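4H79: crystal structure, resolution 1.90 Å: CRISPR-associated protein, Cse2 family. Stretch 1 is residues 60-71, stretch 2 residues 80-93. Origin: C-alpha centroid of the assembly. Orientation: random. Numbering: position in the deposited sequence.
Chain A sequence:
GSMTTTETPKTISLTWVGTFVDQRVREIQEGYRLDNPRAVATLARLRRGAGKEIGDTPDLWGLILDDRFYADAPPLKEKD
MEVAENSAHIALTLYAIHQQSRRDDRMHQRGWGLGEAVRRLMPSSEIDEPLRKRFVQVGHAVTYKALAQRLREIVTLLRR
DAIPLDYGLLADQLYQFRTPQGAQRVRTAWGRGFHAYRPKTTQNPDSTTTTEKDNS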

# COMPACT_ATOMS: atom_id res chain seq x y z
N LEU A 60 -12.38 1.36 12.22
CA LEU A 60 -13.73 1.37 11.68
C LEU A 60 -13.70 1.35 10.14
O LEU A 60 -13.03 2.19 9.47
N TRP A 61 -14.41 0.36 9.62
CA TRP A 61 -14.79 0.25 8.21
C TRP A 61 -15.13 1.54 7.53
O TRP A 61 -14.61 1.80 6.43
N GLY A 62 -16.08 2.29 8.11
CA GLY A 62 -16.68 3.49 7.52
C GLY A 62 -15.69 4.58 7.12
O GLY A 62 -16.00 5.39 6.24
N LEU A 63 -14.51 4.59 7.77
CA LEU A 63 -13.42 5.53 7.44
C LEU A 63 -12.69 5.09 6.19
O LEU A 63 -12.31 5.90 5.35
N ILE A 64 -12.45 3.79 6.09
CA ILE A 64 -11.72 3.26 4.97
C ILE A 64 -12.65 3.19 3.76
O ILE A 64 -12.35 3.80 2.72
N LEU A 65 -13.80 2.50 3.93
CA LEU A 65 -14.62 1.99 2.79
C LEU A 65 -16.03 2.58 2.79
O LEU A 65 -16.75 2.44 3.75
N ASP A 66 -16.39 3.27 1.73
CA ASP A 66 -17.76 3.81 1.61
C ASP A 66 -18.40 3.24 0.35
O ASP A 66 -17.80 2.41 -0.35
N ASP A 67 -19.61 3.72 0.05
CA ASP A 67 -20.45 3.06 -0.99
C ASP A 67 -19.76 3.11 -2.36
O ASP A 67 -20.05 2.27 -3.23
N ARG A 68 -18.84 4.06 -2.55
CA ARG A 68 -18.15 4.17 -3.86
C ARG A 68 -17.34 2.92 -4.15
O ARG A 68 -17.21 2.53 -5.31
N PHE A 69 -16.81 2.30 -3.10
CA PHE A 69 -16.02 1.05 -3.22
C PHE A 69 -16.87 -0.12 -3.73
O PHE A 69 -16.41 -0.92 -4.59
N TYR A 70 -18.11 -0.23 -3.20
CA TYR A 70 -19.01 -1.36 -3.54
C TYR A 70 -19.75 -1.13 -4.84
O TYR A 70 -20.12 -2.08 -5.53
N ALA A 71 -19.97 0.15 -5.19
CA ALA A 71 -20.94 0.50 -6.26
C ALA A 71 -20.46 0.09 -7.66
O ALA A 71 -21.28 -0.16 -8.54
N ASP A 80 -13.84 -13.35 -2.42
CA ASP A 80 -13.03 -12.32 -3.06
C ASP A 80 -13.34 -10.88 -2.56
O ASP A 80 -12.42 -10.01 -2.50
N MET A 81 -14.61 -10.64 -2.17
CA MET A 81 -14.96 -9.33 -1.60
C MET A 81 -14.19 -9.09 -0.31
O MET A 81 -13.68 -7.99 -0.10
N GLU A 82 -14.08 -10.12 0.54
CA GLU A 82 -13.38 -10.02 1.83
C GLU A 82 -11.91 -9.70 1.63
O GLU A 82 -11.32 -9.00 2.46
N VAL A 83 -11.32 -10.30 0.59
CA VAL A 83 -9.91 -10.10 0.28
C VAL A 83 -9.72 -8.66 -0.23
O VAL A 83 -8.80 -7.98 0.18
N ALA A 84 -10.62 -8.20 -1.11
CA ALA A 84 -10.57 -6.82 -1.62
C ALA A 84 -10.71 -5.80 -0.51
O ALA A 84 -9.98 -4.79 -0.48
N GLU A 85 -11.65 -6.04 0.42
CA GLU A 85 -11.82 -5.15 1.59
C GLU A 85 -10.56 -5.16 2.47
O GLU A 85 -10.06 -4.10 2.91
N ASN A 86 -10.04 -6.36 2.72
CA ASN A 86 -8.78 -6.46 3.45
C ASN A 86 -7.57 -5.78 2.76
O ASN A 86 -6.73 -5.11 3.41
N SER A 87 -7.49 -5.92 1.45
CA SER A 87 -6.45 -5.25 0.67
C SER A 87 -6.53 -3.74 0.78
O SER A 87 -5.48 -3.10 0.95
N ALA A 88 -7.74 -3.19 0.67
CA ALA A 88 -7.96 -1.73 0.87
C ALA A 88 -7.59 -1.32 2.29
O ALA A 88 -6.93 -0.27 2.52
N HIS A 89 -7.99 -2.15 3.24
CA HIS A 89 -7.68 -1.86 4.67
C HIS A 89 -6.16 -1.83 4.92
O HIS A 89 -5.61 -0.88 5.60
N ILE A 90 -5.44 -2.84 4.39
CA ILE A 90 -3.96 -2.86 4.55
C ILE A 90 -3.32 -1.62 3.87
O ILE A 90 -2.42 -0.96 4.46
N ALA A 91 -3.76 -1.33 2.63
CA ALA A 91 -3.16 -0.20 1.91
C ALA A 91 -3.36 1.10 2.67
O ALA A 91 -2.40 1.92 2.76
N LEU A 92 -4.59 1.37 3.13
CA LEU A 92 -4.88 2.61 3.89
C LEU A 92 -4.09 2.69 5.17
O LEU A 92 -3.60 3.79 5.53
N THR A 93 -3.96 1.54 5.86
CA THR A 93 -3.17 1.53 7.17
C THR A 93 -1.72 1.81 6.86
O THR A 93 -1.05 2.60 7.57

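The one hydrogen bond across this contact is very short: Y70 OH donates to E85 OE2 at 2.5 Å, the carboxylate oxygen lying near the plane of the tyrosine ring. The CA-to-CB bond of Y70 runs sideways to the helix 80-93, but chi1 m carries the ring end nearer, while E85, also sideways, reaches out with chi1 m and chi2 t. Around this polar link the packing is mostly apolar. F69 (chi1 t) points toward the helix as a knob among M81, A84, E85 and A88; its CZ lies 4.0 Å from A84 CB and its CE2 3.9 Å from E85 CG. M81, with chi1 t and then p, p, brings its sulfur near two aromatic rings: SD is 3.9 Å from F69 CE2, and CE is 4.1 Å from Y70 CD1. Both sulfur-aromatic approaches are oblique. L65 (m, t) also points toward the helix and straddles one turn of it, CD1 3.7 Å from E85 CG and CD2 3.7 Å from A88 CB. Further along, I64 (m, t) points toward the helix and touches H89 and L92. Its CG2 packs 3.9 Å from L92 CG, whereas its CD1 presses to 2.9 Å from H89 ND1, a tight approach that offers the nitrogen no polar partner; ND1 is buried here without one anywhere in the model. W61 has chi1 off-well at -102°; its CA-to-CB bond runs sideways, but the end of its ring comes nearer the helix: CZ3 is 3.8 Å from H89 CB, CH2 is 3.5 Å from E85 O, and the indole edge meets the imidazole face in an offset edge-to-face pair, planes at 76°. D66 and R68 stay out of reach of the helix. D66 OD2 accepts from R68 N at 2.9 Å as an N-cap, and R68 NH2 closes a salt bridge to D66 OD1, also at 2.9 Å.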

# COMPACT_ATOMS: atom_id res chain seq x y z
CB LEU A 60 -14.57 2.54 12.26
CG LEU A 60 -16.00 2.94 11.86
CD1 LEU A 60 -16.98 2.95 13.05
CD2 LEU A 60 -15.96 4.28 11.13
CB TRP A 61 -15.99 -0.68 8.05
CG TRP A 61 -15.59 -2.01 7.56
CD1 TRP A 61 -16.30 -3.21 7.64
CD2 TRP A 61 -14.31 -2.35 6.93
NE1 TRP A 61 -15.56 -4.24 7.11
CE2 TRP A 61 -14.34 -3.78 6.66
CE3 TRP A 61 -13.15 -1.61 6.57
CZ2 TRP A 61 -13.27 -4.45 6.06
CZ3 TRP A 61 -12.07 -2.29 5.96
CH2 TRP A 61 -12.14 -3.67 5.71
CB LEU A 63 -12.35 5.60 8.55
CG LEU A 63 -12.63 6.00 10.00
CD1 LEU A 63 -11.44 5.65 10.89
CD2 LEU A 63 -12.94 7.49 10.04
CB ILE A 64 -11.14 1.88 5.32
CG1 ILE A 64 -10.24 1.96 6.54
CG2 ILE A 64 -10.33 1.30 4.16
CD1 ILE A 64 -9.86 0.60 7.06
CB LEU A 65 -14.72 0.46 2.84
CG LEU A 65 -13.46 -0.38 2.68
CD1 LEU A 65 -13.83 -1.85 2.75
CD2 LEU A 65 -12.84 -0.07 1.33
CB ASP A 66 -17.77 5.36 1.59
CG ASP A 66 -16.95 5.94 0.44
OD1 ASP A 66 -15.98 6.66 0.71
OD2 ASP A 66 -17.23 5.68 -0.75
CB ASP A 67 -21.86 3.69 -1.05
CG ASP A 67 -21.81 5.22 -1.02
OD1 ASP A 67 -21.20 5.83 -0.11
OD2 ASP A 67 -22.39 5.81 -1.93
CB ARG A 68 -17.25 5.43 -3.93
CG ARG A 68 -18.06 6.74 -3.91
CD ARG A 68 -17.12 7.93 -3.84
NE ARG A 68 -16.33 7.85 -2.61
CZ ARG A 68 -15.26 8.61 -2.32
NH1 ARG A 68 -14.83 9.52 -3.18
NH2 ARG A 68 -14.62 8.46 -1.16
CB PHE A 69 -15.37 0.71 -1.85
CG PHE A 69 -14.62 -0.60 -1.82
CD1 PHE A 69 -13.31 -0.72 -2.33
CD2 PHE A 69 -15.19 -1.69 -1.23
CE1 PHE A 69 -12.64 -1.94 -2.26
CE2 PHE A 69 -14.52 -2.91 -1.16
CZ PHE A 69 -13.25 -3.04 -1.68
CB TYR A 70 -20.03 -1.64 -2.40
CG TYR A 70 -19.30 -1.95 -1.09
CD1 TYR A 70 -18.79 -3.23 -0.87
CD2 TYR A 70 -19.07 -0.95 -0.11
CE1 TYR A 70 -18.11 -3.53 0.29
CE2 TYR A 70 -18.38 -1.26 1.06
CZ TYR A 70 -17.90 -2.57 1.23
OH TYR A 70 -17.22 -2.97 2.34
CB ALA A 71 -21.26 1.98 -6.24
CB ASP A 80 -13.07 -12.45 -4.58
CG ASP A 80 -12.04 -13.52 -5.14
OD1 ASP A 80 -11.42 -14.30 -4.37
OD2 ASP A 80 -11.85 -13.59 -6.36
CB MET A 81 -16.49 -9.14 -1.38
CG MET A 81 -16.89 -7.75 -0.90
SD MET A 81 -16.01 -6.42 -1.78
CE MET A 81 -17.10 -6.15 -3.18
CB GLU A 82 -13.45 -11.35 2.57
CG GLU A 82 -13.66 -11.32 4.08
CD GLU A 82 -14.41 -12.56 4.57
OE1 GLU A 82 -14.84 -13.40 3.73
OE2 GLU A 82 -14.59 -12.70 5.80
CB VAL A 83 -9.34 -11.15 -0.70
CG1 VAL A 83 -7.94 -10.77 -1.12
CG2 VAL A 83 -9.34 -12.54 -0.04
CB ALA A 84 -11.65 -6.61 -2.65
CB GLU A 85 -13.00 -5.61 2.43
CG GLU A 85 -14.35 -5.35 1.82
CD GLU A 85 -15.48 -5.87 2.70
OE1 GLU A 85 -15.30 -6.78 3.54
OE2 GLU A 85 -16.61 -5.38 2.54
CB ASN A 86 -8.50 -7.93 3.78
CG ASN A 86 -7.41 -8.07 4.84
OD1 ASN A 86 -7.28 -7.24 5.77
ND2 ASN A 86 -6.60 -9.10 4.67
CB SER A 87 -6.49 -5.68 -0.80
OG SER A 87 -6.33 -7.09 -0.90
CB ALA A 88 -9.41 -1.34 0.62
CB HIS A 89 -8.34 -2.96 5.53
CG HIS A 89 -8.08 -2.79 7.01
ND1 HIS A 89 -7.96 -1.57 7.58
CD2 HIS A 89 -7.91 -3.72 8.03
CE1 HIS A 89 -7.74 -1.70 8.89
NE2 HIS A 89 -7.72 -3.02 9.17
CB ILE A 90 -3.34 -4.17 3.97
CG1 ILE A 90 -3.86 -5.38 4.76
CG2 ILE A 90 -1.80 -4.10 3.97
CD1 ILE A 90 -3.63 -6.74 4.08
CB ALA A 91 -3.73 -0.09 0.49
CB LEU A 92 -6.38 2.71 4.25
CG LEU A 92 -7.22 3.56 3.29
CD1 LEU A 92 -6.85 5.05 3.34
CD2 LEU A 92 -7.06 3.11 1.92
CB THR A 93 -3.30 0.12 7.81
OG1 THR A 93 -4.71 -0.10 8.08
CG2 THR A 93 -2.51 0.05 9.13